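Local coordinates for type IV pilus biogenesis protein PilB (Streptococcus sanguinis, PDB 7B7P) that serves as a minor pilin of type IV pili with a direct role in adhesion, probably through a metal-binding von Willebrand factor A-like module joined to a pilin module, at residues G43-L48 / Q74-S79; G56-A59 / V64-Y67; Q157-I162 / Q418-V423; S213-G218 / M266-S271. One frame throughout, in Å; residues are numbered along the deposited sequence.

Contact 1. Residues G43-L48 / Q74-S79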
loop_
_atom_site.group_PDB
_atom_site.type_symbol
_atom_site.label_atom_id
_atom_site.label_comp_id
_atom_site.label_asym_id
_atom_site.label_seq_id
_atom_site.Cartn_x
_atom_site.Cartn_y
_atom_site.Cartn_z
ATOM N N GLY A 43 -3.837 -21.980 21.513
ATOM C CA GLY A 43 -3.128 -23.076 22.151
ATOM C C GLY A 43 -2.521 -23.921 21.051
ATOM O O GLY A 43 -2.128 -23.374 20.018
ATOM N N SER A 44 -2.412 -25.232 21.253
ATOM C CA SER A 44 -2.348 -26.148 20.118
ATOM C C SER A 44 -1.210 -25.930 19.115
ATOM O O SER A 44 -0.263 -25.177 19.364
ATOM C CB SER A 44 -3.688 -26.060 19.379
ATOM O OG SER A 44 -3.533 -26.247 17.983
ATOM N N LYS A 45 -1.297 -26.631 17.982
ATOM C CA LYS A 45 -0.599 -26.275 16.755
ATOM C C LYS A 45 -1.563 -26.199 15.581
ATOM O O LYS A 45 -1.134 -25.925 14.452
ATOM C CB LYS A 45 0.525 -27.274 16.451
ATOM C CG LYS A 45 1.522 -27.463 17.568
ATOM C CD LYS A 45 2.720 -28.271 17.084
ATOM C CE LYS A 45 2.553 -29.747 17.399
ATOM N NZ LYS A 45 3.543 -30.593 16.682
ATOM N N GLN A 46 -2.855 -26.434 15.822
ATOM C CA GLN A 46 -3.897 -26.319 14.802
ATOM C C GLN A 46 -4.141 -24.847 14.499
ATOM O O GLN A 46 -4.810 -24.141 15.256
ATOM C CB GLN A 46 -5.192 -26.995 15.254
ATOM C CG GLN A 46 -5.072 -28.453 15.701
ATOM C CD GLN A 46 -6.311 -28.951 16.448
ATOM O OE1 GLN A 46 -6.759 -28.337 17.423
ATOM N NE2 GLN A 46 -6.871 -30.067 15.985
ATOM N N GLY A 47 -3.621 -24.387 13.370
ATOM C CA GLY A 47 -3.841 -23.025 12.941
ATOM C C GLY A 47 -2.518 -22.336 12.715
ATOM O O GLY A 47 -2.435 -21.345 11.979
ATOM N N LEU A 48 -1.471 -22.868 13.338
ATOM C CA LEU A 48 -0.159 -22.250 13.251
ATOM C C LEU A 48 0.302 -22.201 11.799
ATOM O O LEU A 48 0.320 -23.221 11.103
ATOM C CB LEU A 48 0.846 -23.012 14.121
ATOM C CG LEU A 48 1.093 -22.518 15.556
ATOM C CD1 LEU A 48 -0.211 -22.115 16.235
ATOM C CD2 LEU A 48 1.832 -23.563 16.388
ATOM N N GLN A 74 10.497 -29.534 9.997
ATOM C CA GLN A 74 9.321 -28.811 9.504
ATOM C C GLN A 74 8.119 -29.002 10.431
ATOM O O GLN A 74 7.033 -29.423 10.021
ATOM C CB GLN A 74 8.989 -29.221 8.065
ATOM C CG GLN A 74 9.956 -28.664 7.020
ATOM C CD GLN A 74 9.400 -27.462 6.280
ATOM O OE1 GLN A 74 8.204 -27.398 5.990
ATOM N NE2 GLN A 74 10.269 -26.505 5.960
ATOM N N ASP A 75 8.337 -28.671 11.700
ATOM C CA ASP A 75 7.294 -28.726 12.718
ATOM C C ASP A 75 7.666 -27.747 13.834
ATOM O O ASP A 75 8.546 -26.897 13.660
ATOM C CB ASP A 75 7.109 -30.171 13.218
ATOM C CG ASP A 75 5.798 -30.368 13.951
ATOM O OD1 ASP A 75 4.738 -30.057 13.366
ATOM O OD2 ASP A 75 5.828 -30.826 15.115
ATOM N N TRP A 76 6.997 -27.870 14.984
ATOM C CA TRP A 76 7.206 -26.984 16.118
ATOM C C TRP A 76 7.680 -27.771 17.333
ATOM O O TRP A 76 7.218 -28.891 17.588
ATOM C CB TRP A 76 5.925 -26.201 16.440
ATOM C CG TRP A 76 5.628 -25.177 15.391
ATOM C CD1 TRP A 76 6.287 -23.998 15.186
ATOM C CD2 TRP A 76 4.631 -25.261 14.367
ATOM N NE1 TRP A 76 5.747 -23.335 14.111
ATOM C CE2 TRP A 76 4.728 -24.089 13.591
ATOM C CE3 TRP A 76 3.661 -26.209 14.035
ATOM C CZ2 TRP A 76 3.891 -23.840 12.506
ATOM C CZ3 TRP A 76 2.833 -25.960 12.960
ATOM C CH2 TRP A 76 2.957 -24.789 12.205
ATOM N N ASP A 77 8.612 -27.165 18.072
ATOM C CA ASP A 77 9.235 -27.769 19.249
ATOM C C ASP A 77 8.566 -27.212 20.502
ATOM O O ASP A 77 9.104 -26.350 21.196
ATOM C CB ASP A 77 10.739 -27.503 19.241
ATOM C CG ASP A 77 11.405 -27.999 17.975
ATOM O OD1 ASP A 77 10.856 -28.926 17.347
ATOM O OD2 ASP A 77 12.466 -27.456 17.600
ATOM N N VAL A 78 7.372 -27.736 20.790
ATOM C CA VAL A 78 6.544 -27.307 21.916
ATOM C C VAL A 78 7.316 -27.426 23.230
ATOM O O VAL A 78 7.604 -28.532 23.701
ATOM C CB VAL A 78 5.218 -28.104 21.957
ATOM C CG1 VAL A 78 5.451 -29.613 21.786
ATOM C CG2 VAL A 78 4.455 -27.825 23.243
ATOM N N SER A 79 7.660 -26.281 23.828
ATOM C CA SER A 79 8.365 -26.214 25.103
ATOM C C SER A 79 7.723 -25.158 25.991
ATOM O O SER A 79 7.391 -24.067 25.519
ATOM C CB SER A 79 9.848 -25.880 24.903
ATOM O OG SER A 79 10.449 -25.508 26.130
#
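Two loops at the border of the mixed sheet in the N-terminal pilin module close on each other where Lys45 and Leu48 of 43-48 pack around the indole of Trp76 in 74-79. Leu48 covers the ring itself. Its CB lies over one face of the indole, 3.7 Å from the centroid of the six-membered ring and 24° off the ring normal, a CH-pi contact. The same side chain sends CD2 over the indole plane, with Leu48 CD2 3.8 Å from Trp76 CD2, while the backbone O of Leu48 stands 3.3 Å from Trp76 CH2.

Leu48 is delivered to the ring by a type II beta turn from Lys45 to Leu48, with Gly47 at its third position and Leu48 N bonded to Lys45 O at 3.3 Å. The turn belongs to the connection from strand 32-36 to strand 53-57, and Trp76 to the one from strand 64-67 to the edge strand 79-80. Tyr67 of strand 64-67 touches Lys45, Leu48 and Trp76 alike. The indole is fixed further by a hydrogen bond from NE1 to Trp52 O and by the ring of Trp69, inclined to it at about 60°.

The Lys45 and Trp76 side chains slide past each other in opposite directions, with Lys45 CD 3.8 Å from Trp76 CE3. A bend at chi3 (-95°) then carries the ammonium beyond the ring to Asp75, where Lys45 NZ forms a salt bridge with Asp75 OD2 at 2.8 Å, using the syn lone pair of that oxygen. Asp75 turns its carboxylate anti to the backbone N, and the two side chains meet at roughly a right angle.

Contact 2. Residues G56-A59 / V64-Y67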
loop_
_atom_site.group_PDB
_atom_site.type_symbol
_atom_site.label_atom_id
_atom_site.label_comp_id
_atom_site.label_asym_id
_atom_site.label_seq_id
_atom_site.Cartn_x
_atom_site.Cartn_y
_atom_site.Cartn_z
ATOM N N GLY A 56 2.589 -18.197 23.463
ATOM C CA GLY A 56 1.232 -17.964 23.914
ATOM C C GLY A 56 0.853 -18.998 24.946
ATOM O O GLY A 56 1.574 -19.972 25.182
ATOM N N LEU A 57 -0.303 -18.768 25.558
ATOM C CA LEU A 57 -0.781 -19.642 26.613
ATOM C C LEU A 57 -1.298 -20.965 26.054
ATOM O O LEU A 57 -1.677 -21.084 24.881
ATOM C CB LEU A 57 -1.889 -18.962 27.409
ATOM C CG LEU A 57 -1.416 -17.984 28.481
ATOM C CD1 LEU A 57 -2.475 -17.872 29.568
ATOM C CD2 LEU A 57 -0.077 -18.425 29.045
ATOM N N SER A 58 -1.328 -21.964 26.935
ATOM C CA SER A 58 -1.862 -23.278 26.618
ATOM C C SER A 58 -3.356 -23.204 26.323
ATOM O O SER A 58 -4.018 -22.174 26.503
ATOM C CB SER A 58 -1.629 -24.254 27.775
ATOM O OG SER A 58 -2.190 -23.796 28.996
ATOM N N ALA A 59 -3.885 -24.333 25.853
ATOM C CA ALA A 59 -5.327 -24.500 25.780
ATOM C C ALA A 59 -5.933 -24.405 27.173
ATOM O O ALA A 59 -6.838 -23.600 27.421
ATOM C CB ALA A 59 -5.658 -25.837 25.113
ATOM N N VAL A 64 2.728 -21.016 29.951
ATOM C CA VAL A 64 3.234 -20.157 28.883
ATOM C C VAL A 64 4.152 -21.009 28.024
ATOM O O VAL A 64 5.161 -21.525 28.518
ATOM C CB VAL A 64 3.997 -18.940 29.431
ATOM C CG1 VAL A 64 4.641 -18.162 28.270
ATOM C CG2 VAL A 64 3.097 -18.044 30.272
ATOM N N MET A 65 3.826 -21.151 26.740
ATOM C CA MET A 65 4.614 -22.031 25.889
ATOM C C MET A 65 5.130 -21.333 24.646
ATOM O O MET A 65 4.703 -20.240 24.269
ATOM C CB MET A 65 3.840 -23.295 25.512
ATOM C CG MET A 65 4.053 -24.343 26.591
ATOM S SD MET A 65 2.635 -25.347 26.940
ATOM C CE MET A 65 1.449 -24.029 27.030
ATOM N N ASN A 66 6.069 -22.026 24.015
ATOM C CA ASN A 66 6.927 -21.475 22.979
ATOM C C ASN A 66 7.038 -22.531 21.882
ATOM O O ASN A 66 7.770 -23.512 22.042
ATOM C CB ASN A 66 8.281 -21.121 23.575
ATOM C CG ASN A 66 9.241 -20.568 22.561
ATOM O OD1 ASN A 66 8.837 -19.955 21.574
ATOM N ND2 ASN A 66 10.530 -20.762 22.806
ATOM N N TYR A 67 6.301 -22.341 20.785
ATOM C CA TYR A 67 6.344 -23.240 19.630
ATOM C C TYR A 67 7.370 -22.693 18.648
ATOM O O TYR A 67 7.106 -21.714 17.948
ATOM C CB TYR A 67 4.975 -23.354 18.974
ATOM C CG TYR A 67 3.836 -23.603 19.930
ATOM C CD1 TYR A 67 3.269 -22.560 20.647
ATOM C CD2 TYR A 67 3.323 -24.882 20.112
ATOM C CE1 TYR A 67 2.226 -22.779 21.522
ATOM C CE2 TYR A 67 2.276 -25.114 20.983
ATOM C CZ TYR A 67 1.728 -24.055 21.682
ATOM O OH TYR A 67 0.683 -24.263 22.556
#
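Gly56 and Met65 are joined by two backbone hydrogen bonds, Gly56 N to Met65 O and Met65 N to Gly56 O, both 3.0 Å long. They are fairly straight at the hydrogen, with N-H...O angles of 161° and 165°. This is an antiparallel hydrogen-bonded pair; the next one, Leu57 with Val64, is non-hydrogen-bonded and brings their CA atoms to 4.6 Å.

Together the pairs form the closed end of the beta hairpin made by strands 53-57 and 64-67, within the mixed sheet of the pilin module. The connection between the strands is held by Ser58, whose OG accepts hydrogen bonds from the backbone N of Lys62 and of Lys63.

Apolar contact is concentrated on the face that carries Leu57 and Val64. The CD2 branch of Leu57 presses on CG2 of Val64 at 3.4 Å, tighter than usual for two methyl groups, and also comes 3.7 Å from Val64 CA. CG2, anti to the carbonyl carbon of Val64, is the branch that meets the leucine. The Val64 side chain also touches Ser19 and Val23 of helix 9-27. This helix lies against the sheet, as the N-terminal helix does in type IV pilins.

Contact 3. Residues Q157-I162 / Q418-V423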
loop_
_atom_site.group_PDB
_atom_site.type_symbol
_atom_site.label_atom_id
_atom_site.label_comp_id
_atom_site.label_asym_id
_atom_site.label_seq_id
_atom_site.Cartn_x
_atom_site.Cartn_y
_atom_site.Cartn_z
ATOM N N GLN A 157 12.627 -15.935 3.682
ATOM C CA GLN A 157 13.419 -16.154 2.467
ATOM C C GLN A 157 12.470 -16.628 1.363
ATOM O O GLN A 157 11.925 -17.733 1.412
ATOM C CB GLN A 157 14.581 -17.122 2.728
ATOM C CG GLN A 157 14.276 -18.636 2.944
ATOM C CD GLN A 157 13.557 -18.976 4.260
ATOM O OE1 GLN A 157 12.518 -18.400 4.590
ATOM N NE2 GLN A 157 14.113 -19.931 5.007
ATOM N N GLY A 158 12.258 -15.767 0.373
ATOM C CA GLY A 158 11.273 -16.035 -0.657
ATOM C C GLY A 158 9.957 -15.316 -0.433
ATOM O O GLY A 158 8.926 -15.955 -0.188
ATOM N N GLN A 159 9.970 -13.987 -0.516
ATOM C CA GLN A 159 8.744 -13.224 -0.351
ATOM C C GLN A 159 7.918 -13.268 -1.641
ATOM O O GLN A 159 8.284 -13.906 -2.636
ATOM C CB GLN A 159 9.062 -11.786 0.064
ATOM C CG GLN A 159 9.627 -10.904 -1.062
ATOM C CD GLN A 159 10.677 -9.906 -0.577
ATOM O OE1 GLN A 159 11.455 -10.205 0.331
ATOM N NE2 GLN A 159 10.705 -8.720 -1.188
ATOM N N MET A 160 6.782 -12.577 -1.621
ATOM C CA MET A 160 5.907 -12.513 -2.774
ATOM C C MET A 160 6.469 -11.550 -3.819
ATOM O O MET A 160 7.368 -10.743 -3.550
ATOM C CB MET A 160 4.510 -12.098 -2.335
ATOM C CG MET A 160 3.797 -13.169 -1.520
ATOM S SD MET A 160 4.387 -14.867 -1.783
ATOM C CE MET A 160 5.639 -15.046 -0.503
ATOM N N ASN A 161 5.955 -11.667 -5.038
ATOM C CA ASN A 161 6.295 -10.714 -6.081
ATOM C C ASN A 161 5.326 -9.539 -6.037
ATOM O O ASN A 161 4.169 -9.674 -5.627
ATOM C CB ASN A 161 6.275 -11.380 -7.457
ATOM C CG ASN A 161 7.043 -12.684 -7.471
ATOM O OD1 ASN A 161 8.267 -12.689 -7.340
ATOM N ND2 ASN A 161 6.329 -13.801 -7.615
ATOM N N ILE A 162 5.824 -8.373 -6.440
ATOM C CA ILE A 162 5.060 -7.135 -6.390
ATOM C C ILE A 162 5.186 -6.431 -7.732
ATOM O O ILE A 162 6.299 -6.228 -8.233
ATOM C CB ILE A 162 5.551 -6.212 -5.258
ATOM C CG1 ILE A 162 5.228 -6.813 -3.887
ATOM C CG2 ILE A 162 4.966 -4.825 -5.419
ATOM C CD1 ILE A 162 5.933 -6.096 -2.722
ATOM N N GLN A 418 5.083 -2.522 3.881
ATOM C CA GLN A 418 4.297 -3.021 5.002
ATOM C C GLN A 418 3.180 -3.973 4.583
ATOM O O GLN A 418 2.845 -4.892 5.340
ATOM C CB GLN A 418 3.728 -1.850 5.793
ATOM C CG GLN A 418 4.706 -1.349 6.858
ATOM C CD GLN A 418 4.056 -1.210 8.232
ATOM O OE1 GLN A 418 2.842 -1.418 8.390
ATOM N NE2 GLN A 418 4.870 -0.896 9.239
ATOM N N ASP A 419 2.562 -3.766 3.415
ATOM C CA ASP A 419 1.687 -4.803 2.872
ATOM C C ASP A 419 2.454 -6.101 2.669
ATOM O O ASP A 419 1.957 -7.183 3.000
ATOM C CB ASP A 419 1.071 -4.355 1.547
ATOM C CG ASP A 419 0.174 -3.137 1.689
ATOM O OD1 ASP A 419 -0.409 -2.924 2.782
ATOM O OD2 ASP A 419 0.056 -2.400 0.682
ATOM N N LEU A 420 3.669 -6.002 2.123
ATOM C CA LEU A 420 4.510 -7.174 1.907
ATOM C C LEU A 420 4.772 -7.919 3.213
ATOM O O LEU A 420 4.556 -9.133 3.304
ATOM C CB LEU A 420 5.826 -6.743 1.258
ATOM C CG LEU A 420 6.729 -7.901 0.836
ATOM C CD1 LEU A 420 6.042 -8.759 -0.223
ATOM C CD2 LEU A 420 8.041 -7.376 0.327
ATOM N N TRP A 421 5.248 -7.201 4.235
ATOM C CA TRP A 421 5.442 -7.804 5.550
ATOM C C TRP A 421 4.155 -8.428 6.067
ATOM O O TRP A 421 4.156 -9.558 6.567
ATOM C CB TRP A 421 5.967 -6.752 6.532
ATOM C CG TRP A 421 7.437 -6.679 6.482
ATOM C CD1 TRP A 421 8.209 -5.685 5.929
ATOM C CD2 TRP A 421 8.339 -7.673 6.957
ATOM N NE1 TRP A 421 9.544 -6.003 6.045
ATOM C CE2 TRP A 421 9.649 -7.220 6.674
ATOM C CE3 TRP A 421 8.170 -8.907 7.606
ATOM C CZ2 TRP A 421 10.779 -7.960 7.021
ATOM C CZ3 TRP A 421 9.295 -9.642 7.946
ATOM C CH2 TRP A 421 10.582 -9.166 7.654
ATOM N N PHE A 422 3.041 -7.720 5.920
ATOM C CA PHE A 422 1.794 -8.169 6.524
ATOM C C PHE A 422 1.254 -9.426 5.861
ATOM O O PHE A 422 0.558 -10.216 6.514
ATOM C CB PHE A 422 0.764 -7.052 6.443
ATOM C CG PHE A 422 -0.034 -6.886 7.680
ATOM C CD1 PHE A 422 -1.117 -7.707 7.928
ATOM C CD2 PHE A 422 0.294 -5.899 8.601
ATOM C CE1 PHE A 422 -1.870 -7.552 9.087
ATOM C CE2 PHE A 422 -0.449 -5.732 9.762
ATOM C CZ PHE A 422 -1.534 -6.559 10.007
ATOM N N VAL A 423 1.544 -9.624 4.576
ATOM C CA VAL A 423 0.981 -10.765 3.859
ATOM C C VAL A 423 1.891 -11.989 3.954
ATOM O O VAL A 423 1.401 -13.125 3.974
ATOM C CB VAL A 423 0.678 -10.385 2.395
ATOM C CG1 VAL A 423 1.964 -10.366 1.533
ATOM C CG2 VAL A 423 -0.384 -11.319 1.813
#
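Leu420 drives both of its methyl branches into the loop 157-162, CD2 against the amide of Gln159 and CD1 against Ile162. With CG anti to the backbone N (chi1 -173°), the leucine stretches away from helix 402-424 and accounts for most of what the helix contributes here. Its CD2 is 3.3 Å from Gln159 NE2 and 3.8 Å from Gln159 CD, the two side chains crossing at about a right angle. The amide nitrogen, though next to a methyl group, is satisfied by a hydrogen bond to Ile209 O, which also helps to fix the position of the glutamine.

Ile162 approaches with the end of its longer branch. Ile162 CD1 lies 3.7 Å from Leu420 CD1 and 3.9 Å from Leu420 CD2, thus bridging the fork of the leucine. Met160 adds a looser contact from CB to Leu420 CD1 at 4.2 Å. No hydrogen bond crosses between the two segments, and the contact rests on van der Waals packing, largely apolar.

Leu276 of strand 276-283 touches both Ile162 and Leu420 and extends this apolar patch. The neighbouring Asp419 forms a salt bridge with Arg364 and a hydrogen bond with Tyr278 OH. Loop 157-162 leads from strand 148-152 of the pilin module into strand 162-169, so the final helix packs where the chain enters the sheet, consistent with the Rossmann-like alpha/beta fold of von Willebrand factor A domains, whose central sheet is flanked by helices.

Contact 4. Residues S213-G218 / M266-S271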
loop_
_atom_site.group_PDB
_atom_site.type_symbol
_atom_site.label_atom_id
_atom_site.label_comp_id
_atom_site.label_asym_id
_atom_site.label_seq_id
_atom_site.Cartn_x
_atom_site.Cartn_y
_atom_site.Cartn_z
ATOM N N SER A 213 8.573 -5.441 -9.536
ATOM C CA SER A 213 8.705 -4.966 -10.902
ATOM C C SER A 213 7.745 -3.814 -11.172
ATOM O O SER A 213 6.726 -3.644 -10.502
ATOM C CB SER A 213 8.495 -6.101 -11.917
ATOM O OG SER A 213 7.537 -7.014 -11.449
ATOM N N VAL A 214 8.111 -3.003 -12.154
ATOM C CA VAL A 214 7.427 -1.756 -12.443
ATOM C C VAL A 214 7.305 -1.608 -13.956
ATOM O O VAL A 214 8.104 -2.159 -14.719
ATOM C CB VAL A 214 8.184 -0.552 -11.824
ATOM C CG1 VAL A 214 8.562 -0.820 -10.366
ATOM C CG2 VAL A 214 9.442 -0.256 -12.612
ATOM N N ASN A 215 6.279 -0.875 -14.392
ATOM C CA ASN A 215 6.213 -0.378 -15.762
ATOM C C ASN A 215 5.739 1.064 -15.699
ATOM O O ASN A 215 5.406 1.581 -14.628
ATOM C CB ASN A 215 5.317 -1.248 -16.664
ATOM C CG ASN A 215 3.827 -1.059 -16.389
ATOM O OD1 ASN A 215 3.440 -0.607 -15.303
ATOM N ND2 ASN A 215 2.980 -1.392 -17.384
ATOM N N LEU A 216 5.686 1.718 -16.849
ATOM C CA LEU A 216 5.415 3.143 -16.906
ATOM C C LEU A 216 4.350 3.414 -17.959
ATOM O O LEU A 216 4.529 3.055 -19.127
ATOM C CB LEU A 216 6.700 3.922 -17.217
ATOM C CG LEU A 216 6.546 5.440 -17.099
ATOM C CD1 LEU A 216 6.026 5.828 -15.704
ATOM C CD2 LEU A 216 7.857 6.172 -17.432
ATOM N N VAL A 217 3.253 4.051 -17.545
ATOM C CA VAL A 217 2.185 4.487 -18.436
ATOM C C VAL A 217 2.125 6.007 -18.387
ATOM O O VAL A 217 2.118 6.604 -17.302
ATOM C CB VAL A 217 0.818 3.883 -18.044
ATOM C CG1 VAL A 217 -0.338 4.526 -18.859
ATOM C CG2 VAL A 217 0.815 2.370 -18.194
ATOM N N GLY A 218 2.078 6.629 -19.553
ATOM C CA GLY A 218 1.799 8.044 -19.658
ATOM C C GLY A 218 0.378 8.238 -20.157
ATOM O O GLY A 218 -0.177 7.384 -20.835
ATOM N N MET A 266 -4.085 -0.772 -15.437
ATOM C CA MET A 266 -4.702 -1.943 -14.815
ATOM C C MET A 266 -4.616 -3.184 -15.703
ATOM O O MET A 266 -4.440 -4.301 -15.192
ATOM C CB MET A 266 -6.161 -1.657 -14.448
ATOM C CG MET A 266 -6.313 -0.609 -13.353
ATOM S SD MET A 266 -7.997 -0.502 -12.753
ATOM C CE MET A 266 -7.738 0.222 -11.111
ATOM N N ILE A 267 -4.781 -3.038 -17.023
ATOM C CA ILE A 267 -4.727 -4.254 -17.833
ATOM C C ILE A 267 -3.309 -4.804 -17.871
ATOM O O ILE A 267 -3.109 -6.020 -17.800
ATOM C CB ILE A 267 -5.304 -4.060 -19.252
ATOM C CG1 ILE A 267 -5.430 -5.429 -19.933
ATOM C CG2 ILE A 267 -4.447 -3.185 -20.109
ATOM C CD1 ILE A 267 -6.407 -5.455 -21.107
ATOM N N SER A 268 -2.297 -3.931 -17.931
ATOM C CA SER A 268 -0.923 -4.437 -17.856
ATOM C C SER A 268 -0.648 -5.113 -16.511
ATOM O O SER A 268 0.103 -6.086 -16.452
ATOM C CB SER A 268 0.083 -3.317 -18.121
ATOM O OG SER A 268 0.169 -2.410 -17.038
ATOM N N LEU A 269 -1.288 -4.655 -15.437
ATOM C CA LEU A 269 -1.130 -5.322 -14.147
ATOM C C LEU A 269 -1.829 -6.682 -14.130
ATOM O O LEU A 269 -1.360 -7.629 -13.477
ATOM C CB LEU A 269 -1.675 -4.431 -13.027
ATOM C CG LEU A 269 -0.812 -3.281 -12.511
ATOM C CD1 LEU A 269 -1.628 -2.519 -11.470
ATOM C CD2 LEU A 269 0.518 -3.787 -11.902
ATOM N N GLN A 270 -2.961 -6.798 -14.830
ATOM C CA GLN A 270 -3.651 -8.081 -14.873
ATOM C C GLN A 270 -2.770 -9.179 -15.460
ATOM O O GLN A 270 -2.892 -10.346 -15.073
ATOM C CB GLN A 270 -4.951 -7.964 -15.669
ATOM C CG GLN A 270 -6.069 -7.189 -14.986
ATOM C CD GLN A 270 -6.442 -7.723 -13.609
ATOM O OE1 GLN A 270 -6.938 -6.971 -12.762
ATOM N NE2 GLN A 270 -6.250 -9.019 -13.389
ATOM N N SER A 271 -1.861 -8.826 -16.356
ATOM C CA SER A 271 -1.025 -9.801 -17.028
ATOM C C SER A 271 0.274 -10.075 -16.290
ATOM O O SER A 271 1.114 -10.805 -16.811
ATOM C CB SER A 271 -0.722 -9.330 -18.447
ATOM O OG SER A 271 0.421 -8.495 -18.442
#
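Asn215 and Ser268 both place their polar group between the backbone N and the carbonyl carbon, with chi1 near +73° in each, and the amide and the hydroxyl so presented face each other between a strand and a helix. Asn215 ND2 donates to Ser268 OG at 3.0 Å. The bond is noticeably bent, with an N-H...O angle of 142°, and the hydroxyl oxygen lies 24° out of the amide plane. Beyond this, the nearest side-chain approach is Asn215 ND2 to Ser268 CB at 3.6 Å; with the backbones 8.5 Å apart at the CA atoms of Asn215 and Ser268, the contact is essentially one polar link.

It ties helix 258-270 to strand 212-219 within the von Willebrand factor A-like module, where the strand runs parallel to strand 162-169 and antiparallel to strands 223-228 and 230-232. Phe230 and Tyr225 of those antiparallel strands both pack on Ser268, and Phe230 also touches Asn215.

Both groups are buried, and each has further partners. Asn215 OD1 is hydrogen-bonded to Ser165 OG and ND2 also to Gln228 O, so the amide is gripped at both ends and its rotation is defined. Ser268 OG turns back to its own helix, bonding to Gly265 O. Just past the end of the helix, Ser271 OG donates to Ser268 O at 3.1 Å.

In the fold
Contacts 1 and 2 belong to the pilin module, contact 4 to the von Willebrand factor A-like module, and contact 3 lies where the chain passes from one to the other. Contact 2 is nested in the loop closed by contact 1; they meet where strand 64-67 borders the outermost strand 79-80, with a probable bond between Ser79 O and Asn66 N. Contact 4 is likewise nested inside contact 3 and joined to it by a probable bond from Ser213 N to Ile162 O. Contacts 1 to 3 are partly buried: contact 1 pairs a salt bridge with aromatic packing, contact 2 relies on backbone bonds, and contact 3 is largely apolar. Contact 4 is buried yet polar.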